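Local coordinates for protein galactokinase (Bifidobacterium longum subsp. infantis ATCC 15697 = JCM 1222 = DSM 20088, PDB 6TEQ) that probably phosphorylates galactose with ATP as a GHMP-family galactokinase, and binds 2-deoxy-2-fluoro-galactose in this crystal, at residues His62-Ala67 against Thr146-Leu151; Ala88-Asp93 against Tyr106-Ala111; Glu286-Leu291 against Lys298-Val303. One frame throughout, in Å; residues are numbered along the deposited sequence. Where two conformers were deposited one is given.

Contact 1 of 3, residues His62-Ala67 against Thr146-Leu151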
loop_
_atom_site.group_PDB
_atom_site.type_symbol
_atom_site.label_atom_id
_atom_site.label_comp_id
_atom_site.label_asym_id
_atom_site.label_seq_id
_atom_site.Cartn_x
_atom_site.Cartn_y
_atom_site.Cartn_z
ATOM N N HIS A 62 -10.046 -6.150 -3.226
ATOM C CA HIS A 62 -9.648 -7.104 -2.165
ATOM C C HIS A 62 -9.569 -6.323 -0.857
ATOM O O HIS A 62 -8.827 -5.313 -0.779
ATOM C CB HIS A 62 -8.284 -7.720 -2.443
ATOM C CG HIS A 62 -8.283 -8.501 -3.706
ATOM N ND1 HIS A 62 -8.330 -7.856 -4.927
ATOM C CD2 HIS A 62 -8.286 -9.833 -3.944
ATOM C CE1 HIS A 62 -8.393 -8.779 -5.887
ATOM N NE2 HIS A 62 -8.323 -9.998 -5.306
ATOM N N ARG A 63 -10.287 -6.761 0.171
ATOM C CA ARG A 63 -10.417 -6.071 1.449
ATOM C C ARG A 63 -10.118 -7.015 2.607
ATOM O O ARG A 63 -10.327 -8.273 2.479
ATOM C CB ARG A 63 -11.779 -5.446 1.572
ATOM C CG ARG A 63 -12.051 -4.378 0.495
ATOM C CD ARG A 63 -13.515 -4.117 0.231
ATOM N NE ARG A 63 -14.209 -3.259 1.197
ATOM C CZ ARG A 63 -14.150 -1.934 1.256
ATOM N NH1 ARG A 63 -13.384 -1.250 0.425
ATOM N NH2 ARG A 63 -14.905 -1.285 2.130
ATOM N N THR A 64 -9.755 -6.378 3.716
ATOM C CA THR A 64 -9.724 -7.010 5.049
ATOM C C THR A 64 -11.022 -6.569 5.734
ATOM O O THR A 64 -11.237 -5.335 5.871
ATOM C CB THR A 64 -8.500 -6.586 5.834
ATOM O OG1 THR A 64 -7.416 -7.157 5.116
ATOM C CG2 THR A 64 -8.459 -7.013 7.289
ATOM N N PHE A 65 -11.765 -7.526 6.265
ATOM C CA PHE A 65 -13.023 -7.320 6.976
ATOM C C PHE A 65 -12.810 -7.559 8.451
ATOM O O PHE A 65 -12.131 -8.519 8.852
ATOM C CB PHE A 65 -14.114 -8.277 6.494
ATOM C CG PHE A 65 -14.536 -7.967 5.085
ATOM C CD1 PHE A 65 -13.798 -8.434 4.027
ATOM C CD2 PHE A 65 -15.760 -7.378 4.818
ATOM C CE1 PHE A 65 -14.175 -8.113 2.739
ATOM C CE2 PHE A 65 -16.118 -7.020 3.532
ATOM C CZ PHE A 65 -15.337 -7.432 2.495
ATOM N N ILE A 66 -13.214 -6.571 9.231
ATOM C CA ILE A 66 -13.051 -6.624 10.700
ATOM C C ILE A 66 -14.440 -6.625 11.301
ATOM O O ILE A 66 -15.197 -5.644 11.130
ATOM C CB ILE A 66 -12.230 -5.496 11.294
ATOM C CG1 ILE A 66 -11.909 -5.689 12.792
ATOM C CG2 ILE A 66 -12.782 -4.124 10.952
ATOM C CD1 ILE A 66 -11.177 -4.528 13.396
ATOM N N ALA A 67 -14.742 -7.680 12.035
ATOM C CA ALA A 67 -15.937 -7.686 12.934
ATOM C C ALA A 67 -15.427 -7.201 14.301
ATOM O O ALA A 67 -14.443 -7.760 14.807
ATOM C CB ALA A 67 -16.546 -9.062 12.971
ATOM N N THR A 146 -4.758 -2.279 9.603
ATOM C CA THR A 146 -4.691 -1.103 10.503
ATOM C C THR A 146 -5.807 -0.127 10.160
ATOM O O THR A 146 -6.381 0.453 11.087
ATOM C CB THR A 146 -3.312 -0.422 10.534
ATOM O OG1 THR A 146 -3.007 0.008 9.175
ATOM C CG2 THR A 146 -2.242 -1.305 11.117
ATOM N N CYS A 147 -6.108 0.113 8.897
ATOM C CA CYS A 147 -7.130 1.089 8.503
ATOM C C CYS A 147 -8.547 0.576 8.787
ATOM O O CYS A 147 -9.396 1.396 9.253
ATOM C CB CYS A 147 -6.927 1.506 7.041
ATOM S SG CYS A 147 -5.416 2.467 6.840
ATOM N N SER A 148 -8.779 -0.725 8.614
ATOM C CA SER A 148 -10.140 -1.272 8.943
ATOM C C SER A 148 -10.345 -1.130 10.455
ATOM O O SER A 148 -11.407 -0.732 10.854
ATOM C CB SER A 148 -10.311 -2.696 8.542
ATOM O OG SER A 148 -9.361 -3.570 9.106
ATOM N N THR A 149 -9.297 -1.372 11.235
ATOM C CA THR A 149 -9.400 -1.281 12.726
ATOM C C THR A 149 -9.618 0.194 13.100
ATOM O O THR A 149 -10.434 0.446 13.961
ATOM C CB THR A 149 -8.142 -1.814 13.383
ATOM O OG1 THR A 149 -7.864 -3.155 12.993
ATOM C CG2 THR A 149 -8.246 -1.788 14.890
ATOM N N ALA A 150 -8.903 1.116 12.478
ATOM C CA ALA A 150 -8.983 2.563 12.816
ATOM C C ALA A 150 -10.387 3.029 12.484
ATOM O O ALA A 150 -10.989 3.739 13.275
ATOM C CB ALA A 150 -7.947 3.360 12.028
ATOM N N LEU A 151 -10.966 2.585 11.360
ATOM C CA LEU A 151 -12.322 3.039 11.002
ATOM C C LEU A 151 -13.326 2.452 11.991
ATOM O O LEU A 151 -14.259 3.171 12.418
ATOM C CB LEU A 151 -12.650 2.631 9.575
ATOM C CG LEU A 151 -13.836 3.349 8.957
ATOM C CD1 LEU A 151 -13.585 4.839 8.718
ATOM C CD2 LEU A 151 -14.241 2.648 7.698
#

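Contact 2 of 3, residues Ala88-Asp93 against Tyr106-Ala111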
loop_
_atom_site.group_PDB
_atom_site.type_symbol
_atom_site.label_atom_id
_atom_site.label_comp_id
_atom_site.label_asym_id
_atom_site.label_seq_id
_atom_site.Cartn_x
_atom_site.Cartn_y
_atom_site.Cartn_z
ATOM N N ALA A 88 -5.230 -13.646 20.174
ATOM C CA ALA A 88 -4.157 -12.831 20.750
ATOM C C ALA A 88 -4.792 -11.858 21.729
ATOM O O ALA A 88 -5.777 -11.239 21.396
ATOM C CB ALA A 88 -3.368 -12.145 19.651
ATOM N N GLU A 89 -4.146 -11.611 22.865
ATOM C CA GLU A 89 -4.785 -10.858 23.975
ATOM C C GLU A 89 -3.732 -9.908 24.562
ATOM O O GLU A 89 -2.673 -10.419 24.977
ATOM C CB GLU A 89 -5.430 -11.909 24.901
ATOM C CG GLU A 89 -5.431 -11.566 26.379
ATOM C CD GLU A 89 -6.509 -10.617 26.831
ATOM O OE1 GLU A 89 -6.737 -9.628 26.114
ATOM O OE2 GLU A 89 -7.074 -10.839 27.918
ATOM N N ALA A 90 -4.000 -8.588 24.562
ATOM C CA ALA A 90 -3.094 -7.563 25.112
ATOM C C ALA A 90 -3.973 -6.647 25.947
ATOM O O ALA A 90 -5.225 -6.796 25.921
ATOM C CB ALA A 90 -2.315 -6.807 24.043
ATOM N N ASP A 91 -3.345 -5.722 26.623
ATOM C CA ASP A 91 -4.070 -4.739 27.446
ATOM C C ASP A 91 -3.461 -3.388 27.104
ATOM O O ASP A 91 -2.205 -3.246 27.143
ATOM C CB ASP A 91 -3.995 -5.108 28.936
ATOM C CG ASP A 91 -5.050 -4.416 29.760
ATOM O OD1 ASP A 91 -5.208 -3.184 29.634
ATOM O OD2 ASP A 91 -5.699 -5.111 30.532
ATOM N N LEU A 92 -4.321 -2.420 26.792
ATOM C CA LEU A 92 -3.895 -1.051 26.432
ATOM C C LEU A 92 -3.387 -0.255 27.633
ATOM O O LEU A 92 -2.647 0.690 27.423
ATOM C CB LEU A 92 -5.098 -0.353 25.807
ATOM C CG LEU A 92 -5.577 -0.937 24.473
ATOM C CD1 LEU A 92 -6.953 -0.406 24.109
ATOM C CD2 LEU A 92 -4.558 -0.668 23.375
ATOM N N ASP A 93 -3.814 -0.611 28.852
ATOM C CA ASP A 93 -3.520 0.161 30.079
ATOM C C ASP A 93 -2.009 0.160 30.286
ATOM O O ASP A 93 -1.484 -0.897 30.581
ATOM C CB ASP A 93 -4.362 -0.389 31.223
ATOM C CG ASP A 93 -4.280 0.457 32.463
ATOM O OD1 ASP A 93 -4.016 1.657 32.321
ATOM O OD2 ASP A 93 -4.449 -0.102 33.549
ATOM N N TYR A 106 -0.534 -4.888 15.149
ATOM C CA TYR A 106 -1.116 -3.969 14.136
ATOM C C TYR A 106 -2.478 -3.436 14.571
ATOM O O TYR A 106 -2.639 -2.210 14.749
ATOM C CB TYR A 106 -1.169 -4.675 12.775
ATOM C CG TYR A 106 0.193 -4.856 12.127
ATOM C CD1 TYR A 106 0.683 -3.934 11.228
ATOM C CD2 TYR A 106 0.971 -5.964 12.384
ATOM C CE1 TYR A 106 1.909 -4.087 10.620
ATOM C CE2 TYR A 106 2.197 -6.151 11.747
ATOM C CZ TYR A 106 2.662 -5.214 10.852
ATOM O OH TYR A 106 3.862 -5.314 10.201
ATOM N N PRO A 107 -3.511 -4.284 14.860
ATOM C CA PRO A 107 -4.759 -3.715 15.348
ATOM C C PRO A 107 -4.643 -3.105 16.759
ATOM O O PRO A 107 -5.206 -2.040 17.016
ATOM C CB PRO A 107 -5.761 -4.902 15.270
ATOM C CG PRO A 107 -4.875 -6.161 15.397
ATOM C CD PRO A 107 -3.614 -5.737 14.650
ATOM N N THR A 108 -3.910 -3.769 17.690
ATOM C CA THR A 108 -3.849 -3.252 19.062
ATOM C C THR A 108 -3.220 -1.868 19.000
ATOM O O THR A 108 -3.601 -0.954 19.746
ATOM C CB THR A 108 -3.015 -4.177 19.937
ATOM O OG1 THR A 108 -3.568 -5.484 19.801
ATOM C CG2 THR A 108 -3.027 -3.744 21.369
ATOM N N GLY A 109 -2.195 -1.753 18.157
ATOM C CA GLY A 109 -1.384 -0.513 18.104
ATOM C C GLY A 109 -2.210 0.660 17.592
ATOM O O GLY A 109 -1.908 1.800 17.918
ATOM N N VAL A 110 -3.271 0.396 16.865
ATOM C CA VAL A 110 -4.193 1.474 16.399
ATOM C C VAL A 110 -4.957 2.082 17.579
ATOM O O VAL A 110 -4.918 3.324 17.733
ATOM C CB VAL A 110 -5.165 0.973 15.324
ATOM C CG1 VAL A 110 -6.141 2.094 15.012
ATOM C CG2 VAL A 110 -4.375 0.487 14.086
ATOM N N ALA A 111 -5.510 1.255 18.448
ATOM C CA ALA A 111 -6.166 1.746 19.677
ATOM C C ALA A 111 -5.150 2.529 20.532
ATOM O O ALA A 111 -5.467 3.635 21.011
ATOM C CB ALA A 111 -6.865 0.634 20.369
HETATM O O HOH W 1 -4.336 -8.072 21.095
#

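Contact 3 of 3, residues Glu286-Leu291 against Lys298-Val303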
loop_
_atom_site.group_PDB
_atom_site.type_symbol
_atom_site.label_atom_id
_atom_site.label_comp_id
_atom_site.label_asym_id
_atom_site.label_seq_id
_atom_site.Cartn_x
_atom_site.Cartn_y
_atom_site.Cartn_z
ATOM N N GLU A 286 24.146 18.761 -11.035
ATOM C CA GLU A 286 24.711 19.623 -9.975
ATOM C C GLU A 286 24.286 19.034 -8.637
ATOM O O GLU A 286 25.055 19.161 -7.659
ATOM C CB GLU A 286 24.324 21.072 -10.157
ATOM C CG GLU A 286 24.997 21.689 -11.386
ATOM C CD GLU A 286 24.534 23.092 -11.713
ATOM O OE1 GLU A 286 23.621 23.575 -11.032
ATOM O OE2 GLU A 286 25.041 23.648 -12.685
ATOM N N THR A 287 23.088 18.467 -8.562
ATOM C CA THR A 287 22.630 17.855 -7.311
ATOM C C THR A 287 23.462 16.622 -7.040
ATOM O O THR A 287 23.961 16.494 -5.950
ATOM C CB THR A 287 21.157 17.470 -7.395
ATOM O OG1 THR A 287 20.404 18.644 -7.704
ATOM C CG2 THR A 287 20.715 16.763 -6.145
ATOM N N LEU A 288 23.594 15.729 -8.012
ATOM C CA LEU A 288 24.304 14.460 -7.717
ATOM C C LEU A 288 25.781 14.762 -7.436
ATOM O O LEU A 288 26.364 14.009 -6.648
ATOM C CB LEU A 288 24.141 13.501 -8.879
ATOM C CG LEU A 288 22.723 13.144 -9.229
ATOM C CD1 LEU A 288 22.685 12.089 -10.318
ATOM C CD2 LEU A 288 21.942 12.725 -7.997
ATOM N N ASP A 289 26.347 15.850 -7.999
ATOM C CA ASP A 289 27.767 16.226 -7.701
ATOM C C ASP A 289 27.993 16.543 -6.212
ATOM O O ASP A 289 29.139 16.353 -5.738
ATOM C CB ASP A 289 28.248 17.345 -8.619
ATOM C CG ASP A 289 28.673 16.889 -10.009
ATOM O OD1 ASP A 289 28.817 15.632 -10.263
ATOM O OD2 ASP A 289 28.873 17.813 -10.832
ATOM N N ALA A 290 26.951 16.954 -5.512
ATOM C CA ALA A 290 26.983 17.319 -4.088
ATOM C C ALA A 290 26.903 16.069 -3.170
ATOM O O ALA A 290 27.121 16.207 -1.940
ATOM C CB ALA A 290 25.869 18.310 -3.822
ATOM N N LEU A 291 26.678 14.891 -3.749
ATOM C CA LEU A 291 26.581 13.589 -3.065
ATOM C C LEU A 291 27.790 12.742 -3.414
ATOM O O LEU A 291 27.832 12.114 -4.452
ATOM C CB LEU A 291 25.289 12.892 -3.500
ATOM C CG LEU A 291 23.972 13.659 -3.365
ATOM C CD1 LEU A 291 22.819 12.866 -3.997
ATOM C CD2 LEU A 291 23.643 14.009 -1.909
ATOM N N LYS A 298 22.497 7.373 -6.937
ATOM C CA LYS A 298 21.517 6.504 -7.572
ATOM C C LYS A 298 20.159 6.664 -6.868
ATOM O O LYS A 298 19.099 6.739 -7.568
ATOM C CB LYS A 298 22.018 5.062 -7.603
ATOM C CG LYS A 298 23.162 4.676 -8.506
ATOM C CD LYS A 298 23.408 3.145 -8.386
ATOM C CE LYS A 298 24.402 2.588 -9.338
ATOM N NZ LYS A 298 24.671 1.201 -8.876
ATOM N N ARG A 299 20.121 6.548 -5.550
ATOM C CA ARG A 299 18.855 6.673 -4.800
ATOM C C ARG A 299 18.186 8.024 -5.095
ATOM O O ARG A 299 16.973 8.038 -5.337
ATOM C CB ARG A 299 19.023 6.517 -3.303
ATOM C CG ARG A 299 19.753 5.273 -2.831
ATOM C CD ARG A 299 19.170 3.991 -3.372
ATOM N NE ARG A 299 19.746 2.822 -2.768
ATOM C CZ ARG A 299 20.413 1.817 -3.376
ATOM N NH1 ARG A 299 20.576 1.771 -4.701
ATOM N NH2 ARG A 299 20.920 0.840 -2.628
ATOM N N VAL A 300 18.911 9.115 -5.048
ATOM C CA VAL A 300 18.385 10.487 -5.342
ATOM C C VAL A 300 17.892 10.592 -6.777
ATOM O O VAL A 300 16.781 11.075 -7.032
ATOM C CB VAL A 300 19.382 11.591 -4.978
ATOM C CG1 VAL A 300 18.957 12.997 -5.491
ATOM C CG2 VAL A 300 19.516 11.604 -3.474
ATOM N N ARG A 301 18.622 10.034 -7.720
ATOM C CA ARG A 301 18.169 10.065 -9.131
ATOM C C ARG A 301 16.811 9.351 -9.224
ATOM O O ARG A 301 15.933 9.826 -9.915
ATOM C CB ARG A 301 19.248 9.508 -10.046
ATOM C CG ARG A 301 18.810 9.416 -11.497
ATOM C CD ARG A 301 19.988 9.249 -12.402
ATOM N NE ARG A 301 20.570 7.979 -12.147
ATOM C CZ ARG A 301 21.844 7.757 -12.057
ATOM N NH1 ARG A 301 22.678 8.792 -12.189
ATOM N NH2 ARG A 301 22.267 6.528 -11.770
ATOM N N HIS A 302 16.664 8.162 -8.615
ATOM C CA HIS A 302 15.374 7.464 -8.627
ATOM C C HIS A 302 14.354 8.456 -8.085
ATOM O O HIS A 302 13.326 8.587 -8.726
ATOM C CB HIS A 302 15.402 6.193 -7.768
ATOM C CG HIS A 302 14.002 5.737 -7.591
ATOM N ND1 HIS A 302 13.324 5.170 -8.593
ATOM C CD2 HIS A 302 13.161 5.860 -6.548
ATOM C CE1 HIS A 302 12.050 5.018 -8.256
ATOM N NE2 HIS A 302 11.931 5.408 -6.971
ATOM N N VAL A 303 14.559 9.065 -6.885
ATOM C CA VAL A 303 13.432 9.780 -6.250
ATOM C C VAL A 303 13.020 10.945 -7.163
ATOM O O VAL A 303 11.833 11.217 -7.359
ATOM C CB VAL A 303 13.798 10.236 -4.838
ATOM C CG1 VAL A 303 12.735 11.121 -4.266
ATOM C CG2 VAL A 303 14.017 9.021 -3.932
#

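Contact 1 of 3, residues His62-Ala67 against Thr146-Leu151
I66 supplies most of the apolar packing, its two branches going to successive residues of the helix. CG2 rests 3.7 Å from S148 CB and equally near the backbone oxygen of that residue. The longer branch, with CG1 anti to the backbone N (chi1 -172°), carries CD1 on to T149, where it stands 3.6 Å from OG1 and meets the threonine side chain at about a right angle. T64, two residues earlier and facing the same way, is more lightly engaged: its CG2 lies 4.0 Å from S148 OG, and its carbonyl O is 3.9 Å from S148 CB.

The pair belongs to the layer where helices pack on the sheet of the N-terminal GHMP kinase domain. The helix 141-156, whose first residues S141 and S142 bind ADP, S142 also magnesium, in another crystal of this protein, packs on the long strand 54-70; the axes of the segments 62-67 and 146-151 cross at -38° with a closest approach of 8.2 Å. F129 of the adjacent strand 125-131 packs beside T64, I66 and T149.

No hydrogen bond crosses the interface, although three hydroxyls line it. The helical ones are turned back on their own backbone: S148 OG bonds to the carbonyls of A144 and M145, and T149 OG1 to that of M145. T64 OG1 pairs instead with S131 OG, a neighbour within the sheet.

Contact 2 of 3, residues Ala88-Asp93 against Tyr106-Ala111
L92 meets a flat group of the helix, the peptide carbonyl of T108, with CD2 standing 3.8 Å from T108 O. A second flat group lies in the segment 88-93, at the end of the strand: the carboxylate of D91 accepts the backbone N of D93 at OD1 (3.0 Å). That N-H comes in on the anti side, 15° out of the carboxylate plane, and closes an Asx turn. The same OD1 is also bonded to T74 OG1, so the carboxylate also ties the turn to T74, just ahead of strand 75-80.

The apolar packing is shared between A90 of the strand and L92 just past its end, and T108 and A111 of the helix. With CG anti to the carbonyl carbon (chi1 -65°), L92 presents both methyls to the helix: CD1 sits 3.9 Å from A111 CB, while CD2 lies 4.0 Å from T108 CG2. That threonine methyl is touched again by A90, CB to CG2 at 4.1 Å, and so fits between A90 and L92.

In the fold, strand 86-91 forms an antiparallel hairpin with 75-80 at one end of the eight-stranded sheet, and helix 105-116 packs against this hairpin. V76 of the partner strand touches both L92 and T108, and L153 of helix 141-156 also touches A111.

Polar contact between the segments is made through water alone. Water 1 donates to T108 OG1 at 3.0 Å and, weakly, to A88 O at 3.5 Å. T108 OG1 is held a second time by the backbone oxygen of S104, one turn earlier, which turns the hydroxyl toward its own helix and leaves CG2 facing the strand.

Contact 3 of 3, residues Glu286-Leu291 against Lys298-Val303
V300 is the shared partner of T287, L288 and L291, the last of which lies after helix 280-289. Its two methyls part company: CG1 is anti to the backbone N (chi1 170°) and faces L288 CD2 at 3.9 Å, whereas CG2, anti to the carbonyl carbon, takes L291 CD1 at 3.6 Å. L291 CD1 also lies 3.8 Å from V300 CB, so the leucine tip rests against the branch point as well as the methyl.

L288 and L291 share almost the same shape, each with CG anti to the carbonyl carbon and an extended second torsion (173° for L291), but they come to V300 differently. L288 slides past it in the opposite direction, and L291 approaches it aslant. T287 adds CG2, 4.2 Å from V300 CG1, while its hydroxyl bonds to the backbone oxygen of A283.

L288 has a second neighbour at its other methyl. R301 leaves its helix with CG anti to the backbone N and folds at chi3 (67°), bringing NH1 to 3.8 Å from L288 CD1; the guanidinium is oblique to that methyl, and NH2 forms a salt bridge with D339.

The segments belong to consecutive helices, 280-289 and 294-318, folded back on each other as a helical hairpin. K297 NZ hydrogen-bonds to the backbone oxygens of L288 and L291. With no hydrogen bond across the two segments, cohesion between them is van der Waals in kind, and the nearby positive charges are probably steadied by D339 and by those carbonyl oxygens.

In the fold
From the N terminus, the strand holding 62-67 comes first, and contact 1 closes only when the chain reaches helix 141-156. Within that long excursion lies contact 2, a short loop from 88-93 to 106-111 that opens and closes before contact 1 is complete. The two adjoin: P107 touches T149 and V110 packs on A150, so the helices 105-116 and 141-156 pack side by side, both contacts reaching the same sheet. Contact 3 follows in series, a short-range packing of successive helices 280-289 and 294-318 on the far side of the chain's centre from contact 1. Its centre is about 39 Å from that of contact 1, and nothing joins them directly.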